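Local coordinates for protein acetylxylan esterase A (Aspergillus awamori, PDB 5X6S) that removes acetyl side groups from the backbone of acetylated xylans, acting as a secreted serine esterase of carbohydrate esterase family 1 in plant biomass degradation, at residues V17-A28 against S57-S68; M123-T131 against A139-A147. One frame throughout, in Å; residues are numbered along the deposited sequence.

Interaction 1 (V17-A28 against S57-S68); sequences VGMYIYVPNNLA and SEQYGFIVIYPS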
# COMPACT_ATOMS: atom_id res chain seq x y z
N VAL A 17 -9.69 -4.91 -21.11
CA VAL A 17 -9.58 -3.47 -20.95
C VAL A 17 -8.30 -2.96 -21.66
O VAL A 17 -7.26 -3.63 -21.56
CB VAL A 17 -9.55 -3.10 -19.43
CG1 VAL A 17 -9.60 -1.61 -19.21
CG2 VAL A 17 -10.69 -3.80 -18.71
N GLY A 18 -8.35 -1.80 -22.33
CA GLY A 18 -7.12 -1.20 -22.90
C GLY A 18 -6.31 -0.42 -21.87
O GLY A 18 -6.88 0.13 -20.93
N MET A 19 -5.00 -0.36 -22.04
CA MET A 19 -4.15 0.41 -21.17
C MET A 19 -3.32 1.38 -21.99
O MET A 19 -2.61 0.95 -22.90
CB MET A 19 -3.21 -0.49 -20.37
CG MET A 19 -2.24 0.27 -19.54
SD MET A 19 -1.15 -0.78 -18.60
CE MET A 19 -0.01 0.41 -17.90
N TYR A 20 -3.44 2.66 -21.70
CA TYR A 20 -2.59 3.69 -22.31
C TYR A 20 -1.93 4.48 -21.23
O TYR A 20 -2.57 4.83 -20.23
CB TYR A 20 -3.37 4.62 -23.23
CG TYR A 20 -4.08 3.90 -24.37
CD1 TYR A 20 -5.26 3.24 -24.16
CD2 TYR A 20 -3.53 3.86 -25.63
CE1 TYR A 20 -5.95 2.60 -25.19
CE2 TYR A 20 -4.20 3.22 -26.68
CZ TYR A 20 -5.41 2.59 -26.44
OH TYR A 20 -6.04 1.90 -27.44
N ILE A 21 -0.65 4.79 -21.40
CA ILE A 21 0.06 5.63 -20.43
C ILE A 21 0.72 6.84 -21.04
O ILE A 21 1.22 6.81 -22.17
CB ILE A 21 1.13 4.85 -19.63
CG1 ILE A 21 2.22 4.29 -20.54
CG2 ILE A 21 0.48 3.69 -18.92
CD1 ILE A 21 3.37 3.68 -19.70
N TYR A 22 0.69 7.95 -20.30
CA TYR A 22 1.48 9.10 -20.66
C TYR A 22 2.68 9.15 -19.74
O TYR A 22 2.53 9.36 -18.53
CB TYR A 22 0.71 10.41 -20.60
CG TYR A 22 1.56 11.59 -21.05
CD1 TYR A 22 1.69 11.90 -22.40
CD2 TYR A 22 2.22 12.38 -20.15
CE1 TYR A 22 2.52 12.99 -22.82
CE2 TYR A 22 3.01 13.45 -20.54
CZ TYR A 22 3.15 13.75 -21.90
OH TYR A 22 3.93 14.83 -22.28
N VAL A 23 3.86 9.04 -20.34
CA VAL A 23 5.12 9.18 -19.61
C VAL A 23 5.73 10.55 -19.96
O VAL A 23 6.09 10.77 -21.12
CB VAL A 23 6.12 8.05 -19.93
CG1 VAL A 23 7.37 8.18 -19.07
CG2 VAL A 23 5.50 6.67 -19.69
N PRO A 24 5.77 11.48 -19.00
CA PRO A 24 6.23 12.81 -19.38
C PRO A 24 7.73 12.87 -19.70
O PRO A 24 8.50 12.03 -19.28
CB PRO A 24 5.94 13.64 -18.14
CG PRO A 24 6.00 12.68 -16.99
CD PRO A 24 5.43 11.40 -17.58
N ASN A 25 8.09 13.86 -20.49
CA ASN A 25 9.49 14.24 -20.64
C ASN A 25 10.17 14.56 -19.34
O ASN A 25 11.23 14.04 -19.09
CB ASN A 25 9.59 15.41 -21.61
CG ASN A 25 9.32 14.96 -23.02
OD1 ASN A 25 9.74 13.83 -23.41
ND2 ASN A 25 8.63 15.78 -23.80
N ASN A 26 9.55 15.39 -18.50
CA ASN A 26 10.06 15.79 -17.19
C ASN A 26 9.69 14.71 -16.14
O ASN A 26 9.15 15.00 -15.10
CB ASN A 26 9.52 17.20 -16.81
CG ASN A 26 10.24 17.82 -15.58
OD1 ASN A 26 11.42 17.53 -15.33
ND2 ASN A 26 9.52 18.74 -14.82
N LEU A 27 10.01 13.47 -16.44
CA LEU A 27 9.72 12.36 -15.53
C LEU A 27 10.51 12.51 -14.22
O LEU A 27 11.72 12.76 -14.26
CB LEU A 27 10.05 11.05 -16.21
CG LEU A 27 9.69 9.74 -15.49
CD1 LEU A 27 8.19 9.59 -15.36
CD2 LEU A 27 10.32 8.57 -16.24
N ALA A 28 9.82 12.43 -13.08
CA ALA A 28 10.47 12.40 -11.76
C ALA A 28 11.34 11.16 -11.57
O ALA A 28 11.11 10.14 -12.21
CB ALA A 28 9.48 12.47 -10.64
N SER A 57 1.55 16.35 -15.44
CA SER A 57 2.65 15.37 -15.31
C SER A 57 3.98 15.97 -15.74
O SER A 57 5.02 15.61 -15.25
CB SER A 57 2.37 14.12 -16.13
OG SER A 57 2.74 14.27 -17.47
N GLU A 58 3.94 16.93 -16.65
CA GLU A 58 5.15 17.62 -17.04
C GLU A 58 5.63 18.61 -15.98
O GLU A 58 6.81 18.97 -15.97
CB GLU A 58 4.98 18.30 -18.40
CG GLU A 58 4.81 17.31 -19.56
CD GLU A 58 6.05 16.52 -19.93
OE1 GLU A 58 7.14 16.71 -19.33
OE2 GLU A 58 5.93 15.66 -20.83
N GLN A 59 4.75 19.04 -15.08
CA GLN A 59 5.17 19.84 -13.97
C GLN A 59 5.69 18.96 -12.86
O GLN A 59 6.76 19.23 -12.28
CB GLN A 59 4.05 20.70 -13.46
CG GLN A 59 3.61 21.75 -14.44
CD GLN A 59 2.29 22.40 -14.06
OE1 GLN A 59 2.05 22.70 -12.86
NE2 GLN A 59 1.41 22.58 -15.07
N TYR A 60 4.93 17.90 -12.55
CA TYR A 60 5.14 17.13 -11.29
C TYR A 60 5.83 15.80 -11.50
O TYR A 60 6.28 15.16 -10.54
CB TYR A 60 3.79 16.99 -10.56
CG TYR A 60 3.23 18.30 -10.07
CD1 TYR A 60 3.81 18.98 -9.00
CD2 TYR A 60 2.14 18.89 -10.70
CE1 TYR A 60 3.28 20.19 -8.56
CE2 TYR A 60 1.63 20.10 -10.28
CZ TYR A 60 2.21 20.74 -9.22
OH TYR A 60 1.66 21.93 -8.79
N GLY A 61 5.96 15.38 -12.75
CA GLY A 61 6.77 14.22 -13.11
C GLY A 61 6.18 12.85 -12.90
O GLY A 61 6.92 11.85 -12.97
N PHE A 62 4.87 12.77 -12.62
CA PHE A 62 4.23 11.49 -12.45
C PHE A 62 3.83 10.88 -13.79
O PHE A 62 3.80 11.58 -14.83
CB PHE A 62 3.01 11.63 -11.54
CG PHE A 62 2.01 12.71 -11.96
CD1 PHE A 62 1.08 12.48 -13.01
CD2 PHE A 62 1.98 13.92 -11.30
CE1 PHE A 62 0.18 13.47 -13.35
CE2 PHE A 62 1.04 14.90 -11.62
CZ PHE A 62 0.16 14.68 -12.66
N ILE A 63 3.49 9.59 -13.78
CA ILE A 63 3.02 8.90 -14.97
C ILE A 63 1.48 8.90 -14.90
O ILE A 63 0.92 8.74 -13.82
CB ILE A 63 3.55 7.44 -15.02
CG1 ILE A 63 5.08 7.49 -15.22
CG2 ILE A 63 2.87 6.60 -16.11
CD1 ILE A 63 5.77 6.16 -15.03
N VAL A 64 0.82 9.08 -16.03
CA VAL A 64 -0.66 8.92 -16.09
C VAL A 64 -1.09 7.66 -16.78
O VAL A 64 -0.55 7.33 -17.84
CB VAL A 64 -1.38 10.13 -16.80
CG1 VAL A 64 -2.90 10.13 -16.45
CG2 VAL A 64 -0.73 11.46 -16.47
N ILE A 65 -2.02 6.92 -16.18
CA ILE A 65 -2.57 5.69 -16.78
C ILE A 65 -3.99 5.99 -17.17
O ILE A 65 -4.74 6.51 -16.35
CB ILE A 65 -2.58 4.47 -15.82
CG1 ILE A 65 -1.16 4.08 -15.42
CG2 ILE A 65 -3.33 3.30 -16.49
CD1 ILE A 65 -1.12 3.08 -14.24
N TYR A 66 -4.34 5.68 -18.42
CA TYR A 66 -5.68 5.96 -18.95
C TYR A 66 -6.27 4.63 -19.36
O TYR A 66 -6.01 4.15 -20.48
CB TYR A 66 -5.61 6.94 -20.17
CG TYR A 66 -4.96 8.28 -19.92
CD1 TYR A 66 -5.70 9.37 -19.41
CD2 TYR A 66 -3.60 8.48 -20.19
CE1 TYR A 66 -5.11 10.62 -19.21
CE2 TYR A 66 -3.01 9.72 -19.98
CZ TYR A 66 -3.73 10.77 -19.47
OH TYR A 66 -3.09 11.96 -19.26
N PRO A 67 -7.06 3.98 -18.47
CA PRO A 67 -7.69 2.71 -18.86
C PRO A 67 -8.75 3.00 -19.92
O PRO A 67 -9.22 4.11 -19.99
CB PRO A 67 -8.37 2.23 -17.55
CG PRO A 67 -7.64 2.96 -16.44
CD PRO A 67 -7.40 4.33 -17.08
N SER A 68 -9.05 2.00 -20.76
CA SER A 68 -9.96 2.20 -21.89
C SER A 68 -11.00 1.09 -21.93
O SER A 68 -10.68 -0.08 -22.09
CB SER A 68 -9.19 2.22 -23.19
OG SER A 68 -9.85 3.04 -24.09

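Interaction 2 (M123-T131 against A139-A147); sequences MMTNVMAAT and ATVYSGVSA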
# COMPACT_ATOMS: atom_id res chain seq x y z
N MET A 123 -17.75 6.67 -11.27
CA MET A 123 -18.33 5.44 -10.68
C MET A 123 -17.22 4.39 -10.46
O MET A 123 -17.11 3.77 -9.39
CB MET A 123 -19.38 4.85 -11.56
CG MET A 123 -20.54 5.78 -11.92
SD MET A 123 -21.73 4.84 -12.85
CE MET A 123 -22.51 6.09 -13.85
N MET A 124 -16.40 4.20 -11.48
CA MET A 124 -15.28 3.24 -11.41
C MET A 124 -14.25 3.70 -10.39
O MET A 124 -13.64 2.87 -9.69
CB MET A 124 -14.68 3.03 -12.80
CG MET A 124 -13.45 2.09 -12.79
SD MET A 124 -13.75 0.48 -12.06
CE MET A 124 -14.39 -0.39 -13.47
N THR A 125 -14.08 5.01 -10.22
CA THR A 125 -13.17 5.48 -9.20
C THR A 125 -13.58 4.98 -7.81
O THR A 125 -12.74 4.51 -7.03
CB THR A 125 -13.00 7.04 -9.26
OG1 THR A 125 -12.39 7.36 -10.51
CG2 THR A 125 -12.11 7.56 -8.17
N ASN A 126 -14.87 5.08 -7.49
CA ASN A 126 -15.37 4.60 -6.22
C ASN A 126 -15.18 3.12 -6.13
O ASN A 126 -14.80 2.64 -5.11
CB ASN A 126 -16.82 4.95 -5.98
CG ASN A 126 -17.00 6.39 -5.56
OD1 ASN A 126 -16.31 6.91 -4.72
ND2 ASN A 126 -17.90 7.02 -6.21
N VAL A 127 -15.43 2.42 -7.20
CA VAL A 127 -15.26 0.94 -7.23
C VAL A 127 -13.79 0.56 -6.97
O VAL A 127 -13.49 -0.37 -6.16
CB VAL A 127 -15.81 0.32 -8.52
CG1 VAL A 127 -15.42 -1.17 -8.65
CG2 VAL A 127 -17.34 0.42 -8.58
N MET A 128 -12.87 1.27 -7.60
CA MET A 128 -11.41 0.99 -7.41
C MET A 128 -11.00 1.22 -5.97
O MET A 128 -10.20 0.48 -5.41
CB MET A 128 -10.55 1.88 -8.30
CG MET A 128 -10.63 1.58 -9.83
SD MET A 128 -10.28 -0.16 -10.25
CE MET A 128 -8.66 -0.33 -9.47
N ALA A 129 -11.52 2.28 -5.35
CA ALA A 129 -11.23 2.56 -3.95
C ALA A 129 -11.67 1.39 -3.04
O ALA A 129 -11.02 1.08 -2.06
CB ALA A 129 -11.88 3.86 -3.52
N ALA A 130 -12.81 0.81 -3.34
CA ALA A 130 -13.41 -0.27 -2.56
C ALA A 130 -12.82 -1.65 -2.85
O ALA A 130 -12.72 -2.49 -1.94
CB ALA A 130 -14.89 -0.31 -2.83
N THR A 131 -12.45 -1.90 -4.10
CA THR A 131 -12.00 -3.25 -4.50
C THR A 131 -10.47 -3.40 -4.37
O THR A 131 -10.02 -4.49 -4.03
CB THR A 131 -12.42 -3.61 -5.94
OG1 THR A 131 -12.08 -2.53 -6.84
CG2 THR A 131 -13.92 -3.92 -6.04
N ALA A 139 -8.13 9.56 -3.93
CA ALA A 139 -8.98 9.47 -5.11
C ALA A 139 -9.80 10.71 -5.21
O ALA A 139 -10.23 11.25 -4.15
CB ALA A 139 -9.92 8.31 -5.03
N THR A 140 -10.10 11.14 -6.45
CA THR A 140 -11.00 12.31 -6.70
C THR A 140 -12.09 11.85 -7.63
O THR A 140 -11.81 11.34 -8.73
CB THR A 140 -10.21 13.57 -7.24
OG1 THR A 140 -9.27 14.03 -6.25
CG2 THR A 140 -11.16 14.74 -7.58
N VAL A 141 -13.33 12.04 -7.24
CA VAL A 141 -14.51 11.58 -7.95
C VAL A 141 -15.25 12.79 -8.53
O VAL A 141 -15.71 13.68 -7.76
CB VAL A 141 -15.44 10.75 -7.00
CG1 VAL A 141 -16.69 10.28 -7.66
CG2 VAL A 141 -14.68 9.56 -6.39
N TYR A 142 -15.30 12.86 -9.86
CA TYR A 142 -16.06 13.90 -10.59
C TYR A 142 -17.43 13.37 -11.08
O TYR A 142 -17.55 12.80 -12.18
CB TYR A 142 -15.26 14.53 -11.75
CG TYR A 142 -14.14 15.40 -11.29
CD1 TYR A 142 -14.41 16.69 -10.80
CD2 TYR A 142 -12.82 14.97 -11.31
CE1 TYR A 142 -13.40 17.49 -10.33
CE2 TYR A 142 -11.77 15.81 -10.84
CZ TYR A 142 -12.08 17.07 -10.38
OH TYR A 142 -11.13 17.92 -9.92
N SER A 143 -18.47 13.57 -10.25
CA SER A 143 -19.86 13.21 -10.68
C SER A 143 -20.03 11.73 -10.97
O SER A 143 -20.19 11.32 -12.13
CB SER A 143 -20.29 14.04 -11.89
OG SER A 143 -20.04 15.43 -11.69
N GLY A 144 -19.97 10.92 -9.93
CA GLY A 144 -20.18 9.49 -10.06
C GLY A 144 -21.36 9.02 -9.19
O GLY A 144 -22.25 9.80 -8.84
N VAL A 145 -21.34 7.74 -8.85
CA VAL A 145 -22.28 7.14 -7.89
C VAL A 145 -21.45 6.29 -6.94
O VAL A 145 -20.31 5.96 -7.26
CB VAL A 145 -23.40 6.30 -8.53
CG1 VAL A 145 -24.15 7.09 -9.58
CG2 VAL A 145 -22.88 4.99 -9.11
N SER A 146 -22.01 6.00 -5.76
CA SER A 146 -21.30 5.30 -4.68
C SER A 146 -20.88 3.89 -5.17
O SER A 146 -21.46 3.38 -6.11
CB SER A 146 -22.18 5.20 -3.43
OG SER A 146 -23.39 4.51 -3.76
N ALA A 147 -19.87 3.32 -4.53
CA ALA A 147 -19.43 1.99 -4.89
C ALA A 147 -20.56 1.01 -4.60
O ALA A 147 -21.07 0.93 -3.46
CB ALA A 147 -18.16 1.59 -4.13
O HOH W 1 -19.81 3.06 -8.39

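Interaction 1 (V17-A28 against S57-S68)
Glu58, in the last turn of helix 53-60, binds Tyr22 of the strand and the loop after it through both carboxylate oxygens. Glu58 OE2 takes the hydroxyl of Tyr22 on its anti lone pair, Tyr22 OH to Glu58 OE2 2.6 Å, with ring and carboxylate planes 79° apart. The same OE2 also accepts from Asn25 N, and Asn26 N gives Glu58 OE1 a nearly straight bond of 2.9 Å; both amides come in on the syn side. A bend at chi2 (-71°) turns the carboxylate toward the Asn25 and Asn26 amides. Asn26 returns the grip, its ND2 reaching Glu58 O at 3.0 Å, and Ala28 N binds Gly61 O.

Backbone bonds zip strands 18-23 and 63-68 together as an antiparallel pair, through Gly18 with Ser68, Tyr20 with Tyr66 and Tyr22 with Val64. Between them lie the non-hydrogen-bonded pairs Met19-Pro67 and Ile21-Ile65.

Apolar packing differs on the two faces. On one, CG2 of Ile21 meets CG1 of Ile65 at 3.9 Å. On the other, the Tyr66 ring turns its edge to Tyr22 CB, 3.8 Å from Tyr66 CE2, while Tyr20 CE1 lies against Ser68 CB. Pro24 packs on Ser57, whose OG bonds to Ala54 O.

Strand 3-7 continues the sheet beyond 18-23, and strand 33-37 lies beside 63-68. Helix 91-106 packs on the face of Met19 and Ile65; Tyr48 meets the Tyr66 ring edge-to-face on the other.

Interaction 2 (M123-T131 against A139-A147)
Met123, in the helix that follows Ser119, lays its CG against Val145, 3.7 Å from Val145 CG2, and the extended chain beyond carries SD past the same methyl. A water lies 3.0 Å from Met123 O and 2.8 Å from Ser146 O, placed to bridge the helix and the loop after strand 138-142, though it has more acceptors in reach than protons to give them. Gly144 passes close to the backbone of Met123, CA to CA 4.5 Å.

Thr125 faces the strand with its methyl. Thr125 CG2, anti to the backbone N, slides alongside CG2 of Val141 at 3.7 Å and also reaches Ala139 CB; the Thr125 hydroxyl, OG1, bonds to Gly121 O. Asn126 makes the one direct hydrogen bond across the contact, from ND2 to Val145 O at 2.8 Å. This bond is bent (141° at the hydrogen), and the donor stands well above the carbonyl plane. The Asn126 side chain crosses that of Val141 at about a right angle, and OD1 touches Val141 CG2; Trp217 NE1 bonds to that oxygen, so both ends of the amide are fixed.

Further on, Ala147 CB packs against the helix, 3.7 Å from Asn126 O and 4.0 Å from Ala130 CB.

Residues 123-131 of the helix run at 152° to strand residues 139-142, close to antiparallel, as expected within the beta-alpha-beta unit 113-118, 120-131, 138-142 of an alpha/beta-hydrolase. The turn between strand 113-118 and this helix fits the nucleophile elbow, which would present Ser119, the nucleophile by similarity.

Overall arrangement
Both interactions build on one mixed sheet, at different depths. Interaction 1 lies toward one side of it, its centre about 16 Å from the centre of the chain, and is partly buried; it joins neighbouring strands, so backbone hydrogen bonds dominate, and its polar carboxylate network gathers at the more exposed loop end. Interaction 2 is wholly buried, its centre about 4 Å from the centre of the chain, and sets a helix against a strand and its following loop; methyl contacts, one amide bond and a bridging water do the work. Their centres are about 20 Å apart and they do not touch, but helix 91-106 packs against side chains of both, and only interaction 2 lies close to Ser119.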